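PDB 1Q1R: putidaredoxin reductase from Pseudomonas putida, which transfers electrons through a bound flavin-adenine dinucleotide, most likely from NADH to putidaredoxin, which in turn supplies the cytochrome P450cam monooxygenase. Local coordinates for residues A[50-55]-A[138-143]; A[394-399]-A[410-415]; A[15-20]-A[32-37]. All blocks are in the same frame, centred on the assembly; numbering follows the deposited sequence.

In the fold
Along the chain the order is interaction 3, then 1, then 2. Interaction 3 packs helix 14-25 on the parallel sheet that holds strands 6-10 and 31-35, interaction 1 joins the loop after strand 31-35 to helix 136-144, and both touch FAD, one at its adenosine and pyrophosphate, the other at its flavin ring. Their centres lie 25 Å apart, nearest atoms about 12 Å, so the extended cofactor spans the gap. Interaction 2, its centre 43 Å from that of interaction 1 and 42 Å from that of interaction 3, with nearest atoms about 26 and 27 Å away, joins the chain before helix 398-401 to helix 408-421, tying the C-terminal region together rather than lining the FAD site.

Interaction 1: A[50-55]-A[138-143]; sequences KAYLAG and DAECIR. With FAD (flavin-adenine dinucleotide), chain C.
Tyr52 and Arg143 meet through a cation-pi contact that ties the flavin-side loop of this glutathione reductase fold to helix 136-144. The guanidinium lies over one face of the phenol ring, its CZ 4.0 Å from the ring centroid and 20° off the ring normal. It is not a flat stack, because the two planes are 62° apart and Arg143 NH2 points down at the ring. Bends at chi2 and chi3 of Arg143 bring its guanidinium across the Tyr52 ring.

Hydrogen bonds reinforce the pair. Arg143 NH2 donates to the backbone Tyr52 O at 3.0 Å, tilted out of the carbonyl plane, and Arg143 NE adds a weak bond to the same oxygen. That carbonyl also closes the type I turn 52-55 by accepting from Gly55 N, which arrives from the opposite face to NH2. At the far end of the ring, Tyr52 OH donates to Glu140 OE2 over a very short 2.5 Å. The carboxylate approaches near the ring plane, so Glu140 holds the edge while Arg143 holds a face.

The apolar portion belongs to Leu53, whose CD1 touches Ile142 CG2 at 3.8 Å and lies equally near Ala139 O. Leu146, in a loop, and Thr167 of helix 159-170 also touch Leu53.

At the start of the same loop Lys50 turns to the cofactor. A salt bridge to Glu163 gives the ammonium a charged partner in addition to the flavin atoms, while the bend at chi4 (63°) directs NZ to FAD O4 at 2.8 Å, with a weaker bond to N5.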
loop_
_atom_site.group_PDB
_atom_site.type_symbol
_atom_site.label_atom_id
_atom_site.label_comp_id
_atom_site.label_asym_id
_atom_site.label_seq_id
_atom_site.Cartn_x
_atom_site.Cartn_y
_atom_site.Cartn_z
ATOM N N LYS A 50 -4.188 -9.180 -7.884
ATOM C CA LYS A 50 -5.303 -9.004 -8.806
ATOM C C LYS A 50 -5.155 -9.804 -10.113
ATOM O O LYS A 50 -5.065 -11.032 -10.079
ATOM C CB LYS A 50 -5.487 -7.505 -9.097
ATOM C CG LYS A 50 -5.675 -6.670 -7.822
ATOM C CD LYS A 50 -5.735 -5.171 -8.115
ATOM C CE LYS A 50 -5.839 -4.363 -6.831
ATOM N NZ LYS A 50 -4.646 -4.533 -5.947
ATOM N N ALA A 51 -5.120 -9.114 -11.252
ATOM C CA ALA A 51 -5.031 -9.774 -12.557
ATOM C C ALA A 51 -3.793 -10.647 -12.796
ATOM O O ALA A 51 -3.882 -11.674 -13.478
ATOM C CB ALA A 51 -5.162 -8.731 -13.686
ATOM N N TYR A 52 -2.639 -10.246 -12.270
ATOM C CA TYR A 52 -1.448 -11.057 -12.475
ATOM C C TYR A 52 -1.565 -12.326 -11.628
ATOM O O TYR A 52 -1.265 -13.425 -12.097
ATOM C CB TYR A 52 -0.175 -10.301 -12.100
ATOM C CG TYR A 52 1.068 -10.993 -12.626
ATOM C CD1 TYR A 52 1.324 -11.047 -13.999
ATOM C CD2 TYR A 52 1.955 -11.634 -11.768
ATOM C CE1 TYR A 52 2.435 -11.728 -14.506
ATOM C CE2 TYR A 52 3.078 -12.319 -12.269
ATOM C CZ TYR A 52 3.306 -12.357 -13.638
ATOM O OH TYR A 52 4.403 -13.016 -14.142
ATOM N N LEU A 53 -2.008 -12.174 -10.383
ATOM C CA LEU A 53 -2.177 -13.332 -9.512
ATOM C C LEU A 53 -3.208 -14.260 -10.147
ATOM O O LEU A 53 -3.160 -15.474 -9.958
ATOM C CB LEU A 53 -2.643 -12.906 -8.114
ATOM C CG LEU A 53 -2.705 -14.021 -7.064
ATOM C CD1 LEU A 53 -1.303 -14.578 -6.825
ATOM C CD2 LEU A 53 -3.279 -13.482 -5.761
ATOM N N ALA A 54 -4.135 -13.691 -10.913
ATOM C CA ALA A 54 -5.155 -14.496 -11.581
ATOM C C ALA A 54 -4.598 -15.154 -12.855
ATOM O O ALA A 54 -5.285 -15.963 -13.489
ATOM C CB ALA A 54 -6.370 -13.628 -11.935
ATOM N N GLY A 55 -3.364 -14.801 -13.222
ATOM C CA GLY A 55 -2.741 -15.357 -14.416
ATOM C C GLY A 55 -3.312 -14.815 -15.717
ATOM O O GLY A 55 -3.200 -15.448 -16.773
ATOM N N ASP A 138 7.173 -13.907 -4.881
ATOM C CA ASP A 138 6.086 -14.351 -4.006
ATOM C C ASP A 138 4.827 -14.614 -4.825
ATOM O O ASP A 138 4.184 -15.652 -4.685
ATOM C CB ASP A 138 5.702 -13.287 -2.961
ATOM C CG ASP A 138 6.763 -13.064 -1.904
ATOM O OD1 ASP A 138 7.509 -14.009 -1.567
ATOM O OD2 ASP A 138 6.824 -11.932 -1.388
ATOM N N ALA A 139 4.467 -13.638 -5.651
ATOM C CA ALA A 139 3.263 -13.724 -6.466
ATOM C C ALA A 139 3.251 -14.922 -7.406
ATOM O O ALA A 139 2.247 -15.615 -7.511
ATOM C CB ALA A 139 3.067 -12.421 -7.267
ATOM N N GLU A 140 4.365 -15.169 -8.087
ATOM C CA GLU A 140 4.426 -16.290 -9.019
ATOM C C GLU A 140 4.409 -17.639 -8.292
ATOM O O GLU A 140 3.780 -18.593 -8.759
ATOM C CB GLU A 140 5.648 -16.130 -9.936
ATOM C CG GLU A 140 5.584 -14.793 -10.694
ATOM C CD GLU A 140 6.608 -14.642 -11.816
ATOM O OE1 GLU A 140 7.784 -14.994 -11.626
ATOM O OE2 GLU A 140 6.228 -14.143 -12.892
ATOM N N CYS A 141 5.075 -17.712 -7.140
ATOM C CA CYS A 141 5.093 -18.944 -6.345
ATOM C C CYS A 141 3.664 -19.259 -5.893
ATOM O O CYS A 141 3.214 -20.405 -5.941
ATOM C CB CYS A 141 5.996 -18.771 -5.118
ATOM S SG CYS A 141 5.945 -20.148 -3.922
ATOM N N ILE A 142 2.949 -18.231 -5.452
ATOM C CA ILE A 142 1.572 -18.415 -5.021
ATOM C C ILE A 142 0.669 -18.777 -6.207
ATOM O O ILE A 142 -0.096 -19.747 -6.150
ATOM C CB ILE A 142 1.023 -17.136 -4.341
ATOM C CG1 ILE A 142 1.653 -16.964 -2.954
ATOM C CG2 ILE A 142 -0.510 -17.212 -4.235
ATOM C CD1 ILE A 142 1.512 -15.559 -2.386
ATOM N N ARG A 143 0.748 -18.002 -7.286
ATOM C CA ARG A 143 -0.100 -18.279 -8.444
ATOM C C ARG A 143 0.014 -19.714 -8.955
ATOM O O ARG A 143 -0.995 -20.327 -9.309
ATOM C CB ARG A 143 0.203 -17.329 -9.598
ATOM C CG ARG A 143 -0.603 -17.687 -10.853
ATOM C CD ARG A 143 0.246 -17.572 -12.092
ATOM N NE ARG A 143 0.227 -16.221 -12.619
ATOM C CZ ARG A 143 1.286 -15.575 -13.096
ATOM N NH1 ARG A 143 2.491 -16.153 -13.114
ATOM N NH2 ARG A 143 1.122 -14.348 -13.568
HETATM P PA FAD C . 8.541 -0.907 -2.175
HETATM O O1A FAD C . 8.680 -1.824 -1.019
HETATM O O2A FAD C . 7.649 -1.303 -3.289
HETATM O O5B FAD C . 9.989 -0.600 -2.789
HETATM C C5B FAD C . 11.146 -0.450 -1.958
HETATM C C4B FAD C . 12.317 -1.217 -2.597
HETATM O O4B FAD C . 13.589 -0.774 -2.000
HETATM C C3B FAD C . 12.216 -2.721 -2.302
HETATM O O3B FAD C . 12.664 -3.456 -3.449
HETATM C C2B FAD C . 13.193 -2.915 -1.170
HETATM O O2B FAD C . 13.695 -4.255 -1.169
HETATM C C1B FAD C . 14.298 -1.954 -1.560
HETATM N N9A FAD C . 15.270 -1.665 -0.471
HETATM C C8A FAD C . 14.988 -1.432 0.824
HETATM N N7A FAD C . 16.132 -1.237 1.491
HETATM C C5A FAD C . 17.134 -1.344 0.622
HETATM C C6A FAD C . 18.523 -1.247 0.731
HETATM N N6A FAD C . 19.089 -1.007 1.912
HETATM N N1A FAD C . 19.289 -1.410 -0.376
HETATM C C2A FAD C . 18.733 -1.663 -1.569
HETATM N N3A FAD C . 17.402 -1.763 -1.693
HETATM C C4A FAD C . 16.589 -1.609 -0.620
HETATM N N1 FAD C . -1.594 0.364 -3.371
HETATM C C2 FAD C . -2.725 0.984 -3.917
HETATM O O2 FAD C . -2.833 2.209 -3.879
HETATM N N3 FAD C . -3.723 0.196 -4.518
HETATM C C4 FAD C . -3.580 -1.210 -4.573
HETATM O O4 FAD C . -4.439 -1.882 -5.141
HETATM C C4X FAD C . -2.446 -1.829 -4.022
HETATM N N5 FAD C . -2.272 -3.179 -4.117
HETATM C C5X FAD C . -1.149 -3.804 -3.657
HETATM C C6 FAD C . -0.999 -5.199 -3.801
HETATM C C7 FAD C . 0.175 -5.842 -3.348
HETATM C C7M FAD C . 0.299 -7.371 -3.486
HETATM C C8 FAD C . 1.212 -5.079 -2.752
HETATM C C8M FAD C . 2.514 -5.739 -2.271
HETATM C C9 FAD C . 1.060 -3.689 -2.607
HETATM C C9A FAD C . -0.116 -3.048 -3.055
HETATM N N10 FAD C . -0.280 -1.641 -2.932
HETATM C C10 FAD C . -1.453 -1.033 -3.426
HETATM C "C1'" FAD C . 0.773 -0.809 -2.274
HETATM C "C2'" FAD C . 1.617 -0.078 -3.320
HETATM O "O2'" FAD C . 2.033 -1.012 -4.322
HETATM C "C3'" FAD C . 2.847 0.585 -2.674
HETATM O "O3'" FAD C . 2.412 1.436 -1.605
HETATM C "C4'" FAD C . 3.626 1.409 -3.706
HETATM O "O4'" FAD C . 4.051 0.559 -4.774
HETATM C "C5'" FAD C . 4.863 2.091 -3.095
HETATM O "O5'" FAD C . 5.900 1.150 -2.768
HETATM P P FAD C . 7.371 1.712 -2.406
HETATM O O1P FAD C . 8.104 1.933 -3.670
HETATM O O2P FAD C . 7.201 2.864 -1.492
HETATM O O3P FAD C . 8.052 0.510 -1.554
#

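Interaction 2: A[394-399]-A[410-415]; sequences LPVEPN and EIIAAA
Val396 lies against helix 408-421 at Ile411 and Ala415, in the C-terminal region of the reductase, where the chain leaving helix 380-391 runs past the last helix. Followed outward, its side chain first meets the helix at CB, 3.8 Å from Ile411 CG2. At the next atom, CG1 sits anti to the carbonyl carbon (chi1 -67°), which brings it over the helix: it is 4.0 Å from Ile411 CG2 and 4.2 Å from Ala415 CB. The Val396 and Ile411 side chains cross at about a right angle, and Ile389 of helix 380-391 adds a further apolar neighbour to Val396.

Ala415 offers only a methyl, which allows the backbones to come close, with the CA atoms of Val396 and Ala415 5.1 Å apart. Its CB reaches Pro395 O at 3.6 Å, while Pro395 CG touches both Ala415 O and that methyl. Pro395 is the centre of an inverse gamma turn, which bends the chain at this point.

Leu394 meets the next helix residue after Ile411, Ile412: its CD1 presses on Ile412 CG2 at 3.5 Å, tighter than usual carbon contact. Beyond Val396, Glu397 caps helix 398-401, its OE2 accepting from Asn399 N through the anti lone pair.

The direct contact is thus apolar, and its polar link passes through one water, which accepts from Glu397 N and donates to Ile411 O, each at 2.8 Å. Shape and hydrophobic burial therefore supply most of the direct attachment, while Ile411 O, which also accepts from Ala415 N within the helix, takes a second proton from the water, so Glu397 N is satisfied without breaking the helix.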
loop_
_atom_site.group_PDB
_atom_site.type_symbol
_atom_site.label_atom_id
_atom_site.label_comp_id
_atom_site.label_asym_id
_atom_site.label_seq_id
_atom_site.Cartn_x
_atom_site.Cartn_y
_atom_site.Cartn_z
ATOM N N LEU A 394 -14.867 21.194 2.437
ATOM C CA LEU A 394 -16.180 21.759 2.149
ATOM C C LEU A 394 -17.208 21.438 3.231
ATOM O O LEU A 394 -17.349 20.289 3.651
ATOM C CB LEU A 394 -16.689 21.260 0.797
ATOM C CG LEU A 394 -15.862 21.618 -0.437
ATOM C CD1 LEU A 394 -16.597 21.159 -1.679
ATOM C CD2 LEU A 394 -15.624 23.115 -0.491
ATOM N N PRO A 395 -17.946 22.462 3.689
ATOM C CA PRO A 395 -18.975 22.318 4.726
ATOM C C PRO A 395 -20.274 21.682 4.227
ATOM O O PRO A 395 -21.350 22.276 4.338
ATOM C CB PRO A 395 -19.179 23.754 5.194
ATOM C CG PRO A 395 -18.999 24.530 3.929
ATOM C CD PRO A 395 -17.780 23.877 3.307
ATOM N N VAL A 396 -20.179 20.477 3.678
ATOM C CA VAL A 396 -21.364 19.791 3.179
ATOM C C VAL A 396 -22.325 19.464 4.321
ATOM O O VAL A 396 -21.895 19.108 5.419
ATOM C CB VAL A 396 -20.996 18.481 2.461
ATOM C CG1 VAL A 396 -20.236 18.784 1.184
ATOM C CG2 VAL A 396 -20.169 17.593 3.386
ATOM N N GLU A 397 -23.622 19.582 4.054
ATOM C CA GLU A 397 -24.646 19.299 5.055
ATOM C C GLU A 397 -24.728 17.811 5.376
ATOM O O GLU A 397 -25.158 17.012 4.549
ATOM C CB GLU A 397 -26.015 19.782 4.569
ATOM C CG GLU A 397 -27.157 19.428 5.518
ATOM C CD GLU A 397 -26.885 19.890 6.941
ATOM O OE1 GLU A 397 -26.633 21.099 7.134
ATOM O OE2 GLU A 397 -26.920 19.045 7.864
ATOM N N PRO A 398 -24.334 17.422 6.594
ATOM C CA PRO A 398 -24.376 16.011 6.990
ATOM C C PRO A 398 -25.739 15.354 6.782
ATOM O O PRO A 398 -25.829 14.226 6.294
ATOM C CB PRO A 398 -23.981 16.057 8.465
ATOM C CG PRO A 398 -23.067 17.238 8.526
ATOM C CD PRO A 398 -23.796 18.255 7.683
ATOM N N ASN A 399 -26.797 16.071 7.143
ATOM C CA ASN A 399 -28.148 15.537 7.024
ATOM C C ASN A 399 -28.622 15.246 5.600
ATOM O O ASN A 399 -29.698 14.691 5.411
ATOM C CB ASN A 399 -29.143 16.464 7.736
ATOM C CG ASN A 399 -28.810 16.646 9.212
ATOM O OD1 ASN A 399 -28.318 15.722 9.869
ATOM N ND2 ASN A 399 -29.084 17.836 9.743
ATOM N N GLU A 410 -24.932 18.878 -5.947
ATOM C CA GLU A 410 -25.685 20.010 -5.417
ATOM C C GLU A 410 -25.392 20.265 -3.945
ATOM O O GLU A 410 -25.438 21.407 -3.490
ATOM C CB GLU A 410 -27.187 19.814 -5.643
ATOM C CG GLU A 410 -27.595 19.998 -7.105
ATOM C CD GLU A 410 -27.024 21.285 -7.722
ATOM O OE1 GLU A 410 -27.397 22.401 -7.277
ATOM O OE2 GLU A 410 -26.192 21.176 -8.657
ATOM N N ILE A 411 -25.081 19.207 -3.202
ATOM C CA ILE A 411 -24.751 19.355 -1.790
ATOM C C ILE A 411 -23.437 20.132 -1.734
ATOM O O ILE A 411 -23.245 21.024 -0.899
ATOM C CB ILE A 411 -24.571 17.978 -1.113
ATOM C CG1 ILE A 411 -25.899 17.213 -1.145
ATOM C CG2 ILE A 411 -24.088 18.156 0.322
ATOM C CD1 ILE A 411 -25.815 15.780 -0.638
ATOM N N ILE A 412 -22.539 19.792 -2.651
ATOM C CA ILE A 412 -21.245 20.447 -2.740
ATOM C C ILE A 412 -21.417 21.899 -3.173
ATOM O O ILE A 412 -20.799 22.801 -2.609
ATOM C CB ILE A 412 -20.337 19.708 -3.743
ATOM C CG1 ILE A 412 -19.992 18.321 -3.185
ATOM C CG2 ILE A 412 -19.086 20.533 -4.030
ATOM C CD1 ILE A 412 -19.296 17.416 -4.176
ATOM N N ALA A 413 -22.268 22.122 -4.168
ATOM C CA ALA A 413 -22.518 23.470 -4.663
ATOM C C ALA A 413 -22.982 24.364 -3.523
ATOM O O ALA A 413 -22.495 25.484 -3.354
ATOM C CB ALA A 413 -23.569 23.436 -5.766
ATOM N N ALA A 414 -23.920 23.860 -2.731
ATOM C CA ALA A 414 -24.451 24.621 -1.610
ATOM C C ALA A 414 -23.357 24.967 -0.601
ATOM O O ALA A 414 -23.289 26.095 -0.115
ATOM C CB ALA A 414 -25.564 23.834 -0.931
ATOM N N ALA A 415 -22.510 23.992 -0.283
ATOM C CA ALA A 415 -21.424 24.204 0.670
ATOM C C ALA A 415 -20.480 25.301 0.182
ATOM O O ALA A 415 -20.069 26.169 0.949
ATOM C CB ALA A 415 -20.656 22.903 0.886
HETATM O O HOH W 1 -24.210 21.087 1.740
#

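Interaction 3: A[15-20]-A[32-37]; sequences AGVEVA and IRLVGD. With FAD (flavin-adenine dinucleotide), chain C.
The beta-alpha-beta unit of a Rossmann-type FAD-binding fold brings Ala20 and Leu34 together, with helix 14-25 packed on strand 31-35. The axes of helix 15-20 and strand 32-35 run antiparallel, 170° between their directions, and approach to 9.3 Å, as expected when the helix connects two parallel strands, 6-10 and 31-35. Gly16 fits the last glycine of a GxGxxG pattern with Gly11 and Gly13, a probable dinucleotide-binding signature.

Alternate strand residues face the helix, so Ile32 and Leu34 make the contact. Leu34 divides its two methyls. CD1 packs against Ala20 CB at 3.9 Å and against Val17 CG2 at 4.1 Å, the Val17 and Leu34 side chains crossing at about a right angle. CD2 instead lies 3.7 Å from Gly16 O, against helix backbone that carries no side chain at this position. Two residues earlier on the strand, Ile32 meets Ala20 with two atoms: its CG2 meets the Ala20 methyl, and its CD1 reaches the backbone Ala20 O at 3.6 Å. The small residues Gly16 and Ala20 thus bring the helix backbone within reach of both branched strand side chains. Ile9 on strand 6-10 and Ile75 on strand 75-78 also touch Ala20 and Leu34, extending the apolar core across neighbouring strands.

FAD is held at the N-terminal end of the helix and just past the C-terminal end of the strand. Near the start of helix 14-25, Ala15 N donates to FAD O1P at 3.0 Å with an N-H...O angle of 158°, placing the phosphate where the helix dipole probably favours it. Past the end of the strand, Gly36 CA passes close to the adenine, and Asp37 reaches the ribose: chi1 of 56° sets CG between the backbone N and the carbonyl carbon, and Asp37 OD2 accepts from FAD O2B at 2.6 Å.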
loop_
_atom_site.group_PDB
_atom_site.type_symbol
_atom_site.label_atom_id
_atom_site.label_comp_id
_atom_site.label_asym_id
_atom_site.label_seq_id
_atom_site.Cartn_x
_atom_site.Cartn_y
_atom_site.Cartn_z
ATOM N N ALA A 15 7.997 4.128 -5.727
ATOM C CA ALA A 15 8.457 5.393 -5.161
ATOM C C ALA A 15 9.801 5.826 -5.737
ATOM O O ALA A 15 9.939 6.945 -6.236
ATOM C CB ALA A 15 8.542 5.287 -3.643
ATOM N N GLY A 16 10.791 4.938 -5.676
ATOM C CA GLY A 16 12.106 5.269 -6.196
ATOM C C GLY A 16 12.137 5.542 -7.685
ATOM O O GLY A 16 12.712 6.536 -8.130
ATOM N N VAL A 17 11.519 4.657 -8.462
ATOM C CA VAL A 17 11.481 4.796 -9.914
ATOM C C VAL A 17 10.769 6.076 -10.355
ATOM O O VAL A 17 11.206 6.739 -11.300
ATOM C CB VAL A 17 10.790 3.562 -10.566
ATOM C CG1 VAL A 17 10.539 3.811 -12.042
ATOM C CG2 VAL A 17 11.673 2.322 -10.386
ATOM N N GLU A 18 9.675 6.419 -9.675
ATOM C CA GLU A 18 8.916 7.626 -10.009
ATOM C C GLU A 18 9.762 8.876 -9.715
ATOM O O GLU A 18 9.675 9.879 -10.419
ATOM C CB GLU A 18 7.615 7.659 -9.205
ATOM C CG GLU A 18 6.650 8.772 -9.591
ATOM C CD GLU A 18 6.300 8.765 -11.068
ATOM O OE1 GLU A 18 6.058 7.673 -11.631
ATOM O OE2 GLU A 18 6.260 9.863 -11.666
ATOM N N VAL A 19 10.583 8.811 -8.673
ATOM C CA VAL A 19 11.450 9.938 -8.341
ATOM C C VAL A 19 12.467 10.079 -9.473
ATOM O O VAL A 19 12.683 11.170 -10.007
ATOM C CB VAL A 19 12.198 9.704 -7.005
ATOM C CG1 VAL A 19 13.345 10.703 -6.858
ATOM C CG2 VAL A 19 11.235 9.848 -5.839
ATOM N N ALA A 20 13.070 8.956 -9.849
ATOM C CA ALA A 20 14.069 8.933 -10.912
ATOM C C ALA A 20 13.560 9.545 -12.219
ATOM O O ALA A 20 14.156 10.493 -12.741
ATOM C CB ALA A 20 14.538 7.495 -11.152
ATOM N N ILE A 32 21.640 10.277 -12.250
ATOM C CA ILE A 32 20.648 9.631 -11.401
ATOM C C ILE A 32 20.975 8.149 -11.264
ATOM O O ILE A 32 21.065 7.428 -12.256
ATOM C CB ILE A 32 19.233 9.771 -12.000
ATOM C CG1 ILE A 32 18.922 11.249 -12.252
ATOM C CG2 ILE A 32 18.203 9.151 -11.058
ATOM C CD1 ILE A 32 17.620 11.489 -12.985
ATOM N N ARG A 33 21.157 7.696 -10.030
ATOM C CA ARG A 33 21.463 6.296 -9.788
ATOM C C ARG A 33 20.392 5.616 -8.953
ATOM O O ARG A 33 20.126 6.021 -7.825
ATOM C CB ARG A 33 22.814 6.146 -9.081
ATOM C CG ARG A 33 23.915 5.594 -9.970
ATOM C CD ARG A 33 24.948 4.827 -9.154
ATOM N NE ARG A 33 25.831 4.024 -9.999
ATOM C CZ ARG A 33 26.794 4.524 -10.766
ATOM N NH1 ARG A 33 27.007 5.834 -10.799
ATOM N NH2 ARG A 33 27.542 3.715 -11.507
ATOM N N LEU A 34 19.777 4.584 -9.524
ATOM C CA LEU A 34 18.761 3.809 -8.830
ATOM C C LEU A 34 19.464 2.565 -8.327
ATOM O O LEU A 34 20.079 1.847 -9.109
ATOM C CB LEU A 34 17.640 3.395 -9.783
ATOM C CG LEU A 34 16.397 4.273 -9.908
ATOM C CD1 LEU A 34 15.512 3.711 -10.999
ATOM C CD2 LEU A 34 15.640 4.316 -8.577
ATOM N N VAL A 35 19.386 2.313 -7.027
ATOM C CA VAL A 35 20.030 1.143 -6.454
ATOM C C VAL A 35 19.020 0.364 -5.626
ATOM O O VAL A 35 18.410 0.910 -4.712
ATOM C CB VAL A 35 21.215 1.551 -5.554
ATOM C CG1 VAL A 35 21.939 0.307 -5.052
ATOM C CG2 VAL A 35 22.167 2.453 -6.331
ATOM N N GLY A 36 18.840 -0.912 -5.952
ATOM C CA GLY A 36 17.894 -1.723 -5.210
ATOM C C GLY A 36 18.371 -3.146 -5.010
ATOM O O GLY A 36 19.128 -3.675 -5.827
ATOM N N ASP A 37 17.940 -3.775 -3.924
ATOM C CA ASP A 37 18.355 -5.144 -3.670
ATOM C C ASP A 37 17.581 -6.125 -4.540
ATOM O O ASP A 37 17.989 -7.273 -4.698
ATOM C CB ASP A 37 18.210 -5.501 -2.184
ATOM C CG ASP A 37 16.807 -5.276 -1.644
ATOM O OD1 ASP A 37 16.572 -5.644 -0.471
ATOM O OD2 ASP A 37 15.944 -4.737 -2.368
HETATM P PA FAD C . 8.541 -0.907 -2.175
HETATM O O1A FAD C . 8.680 -1.824 -1.019
HETATM O O2A FAD C . 7.649 -1.303 -3.289
HETATM O O5B FAD C . 9.989 -0.600 -2.789
HETATM C C5B FAD C . 11.146 -0.450 -1.958
HETATM C C4B FAD C . 12.317 -1.217 -2.597
HETATM O O4B FAD C . 13.589 -0.774 -2.000
HETATM C C3B FAD C . 12.216 -2.721 -2.302
HETATM O O3B FAD C . 12.664 -3.456 -3.449
HETATM C C2B FAD C . 13.193 -2.915 -1.170
HETATM O O2B FAD C . 13.695 -4.255 -1.169
HETATM C C1B FAD C . 14.298 -1.954 -1.560
HETATM N N9A FAD C . 15.270 -1.665 -0.471
HETATM C C8A FAD C . 14.988 -1.432 0.824
HETATM N N7A FAD C . 16.132 -1.237 1.491
HETATM C C5A FAD C . 17.134 -1.344 0.622
HETATM C C6A FAD C . 18.523 -1.247 0.731
HETATM N N6A FAD C . 19.089 -1.007 1.912
HETATM N N1A FAD C . 19.289 -1.410 -0.376
HETATM C C2A FAD C . 18.733 -1.663 -1.569
HETATM N N3A FAD C . 17.402 -1.763 -1.693
HETATM C C4A FAD C . 16.589 -1.609 -0.620
HETATM N N1 FAD C . -1.594 0.364 -3.371
HETATM C C2 FAD C . -2.725 0.984 -3.917
HETATM O O2 FAD C . -2.833 2.209 -3.879
HETATM N N3 FAD C . -3.723 0.196 -4.518
HETATM C C4 FAD C . -3.580 -1.210 -4.573
HETATM O O4 FAD C . -4.439 -1.882 -5.141
HETATM C C4X FAD C . -2.446 -1.829 -4.022
HETATM N N5 FAD C . -2.272 -3.179 -4.117
HETATM C C5X FAD C . -1.149 -3.804 -3.657
HETATM C C6 FAD C . -0.999 -5.199 -3.801
HETATM C C7 FAD C . 0.175 -5.842 -3.348
HETATM C C7M FAD C . 0.299 -7.371 -3.486
HETATM C C8 FAD C . 1.212 -5.079 -2.752
HETATM C C8M FAD C . 2.514 -5.739 -2.271
HETATM C C9 FAD C . 1.060 -3.689 -2.607
HETATM C C9A FAD C . -0.116 -3.048 -3.055
HETATM N N10 FAD C . -0.280 -1.641 -2.932
HETATM C C10 FAD C . -1.453 -1.033 -3.426
HETATM C "C1'" FAD C . 0.773 -0.809 -2.274
HETATM C "C2'" FAD C . 1.617 -0.078 -3.320
HETATM O "O2'" FAD C . 2.033 -1.012 -4.322
HETATM C "C3'" FAD C . 2.847 0.585 -2.674
HETATM O "O3'" FAD C . 2.412 1.436 -1.605
HETATM C "C4'" FAD C . 3.626 1.409 -3.706
HETATM O "O4'" FAD C . 4.051 0.559 -4.774
HETATM C "C5'" FAD C . 4.863 2.091 -3.095
HETATM O "O5'" FAD C . 5.900 1.150 -2.768
HETATM P P FAD C . 7.371 1.712 -2.406
HETATM O O1P FAD C . 8.104 1.933 -3.670
HETATM O O2P FAD C . 7.201 2.864 -1.492
HETATM O O3P FAD C . 8.052 0.510 -1.554
#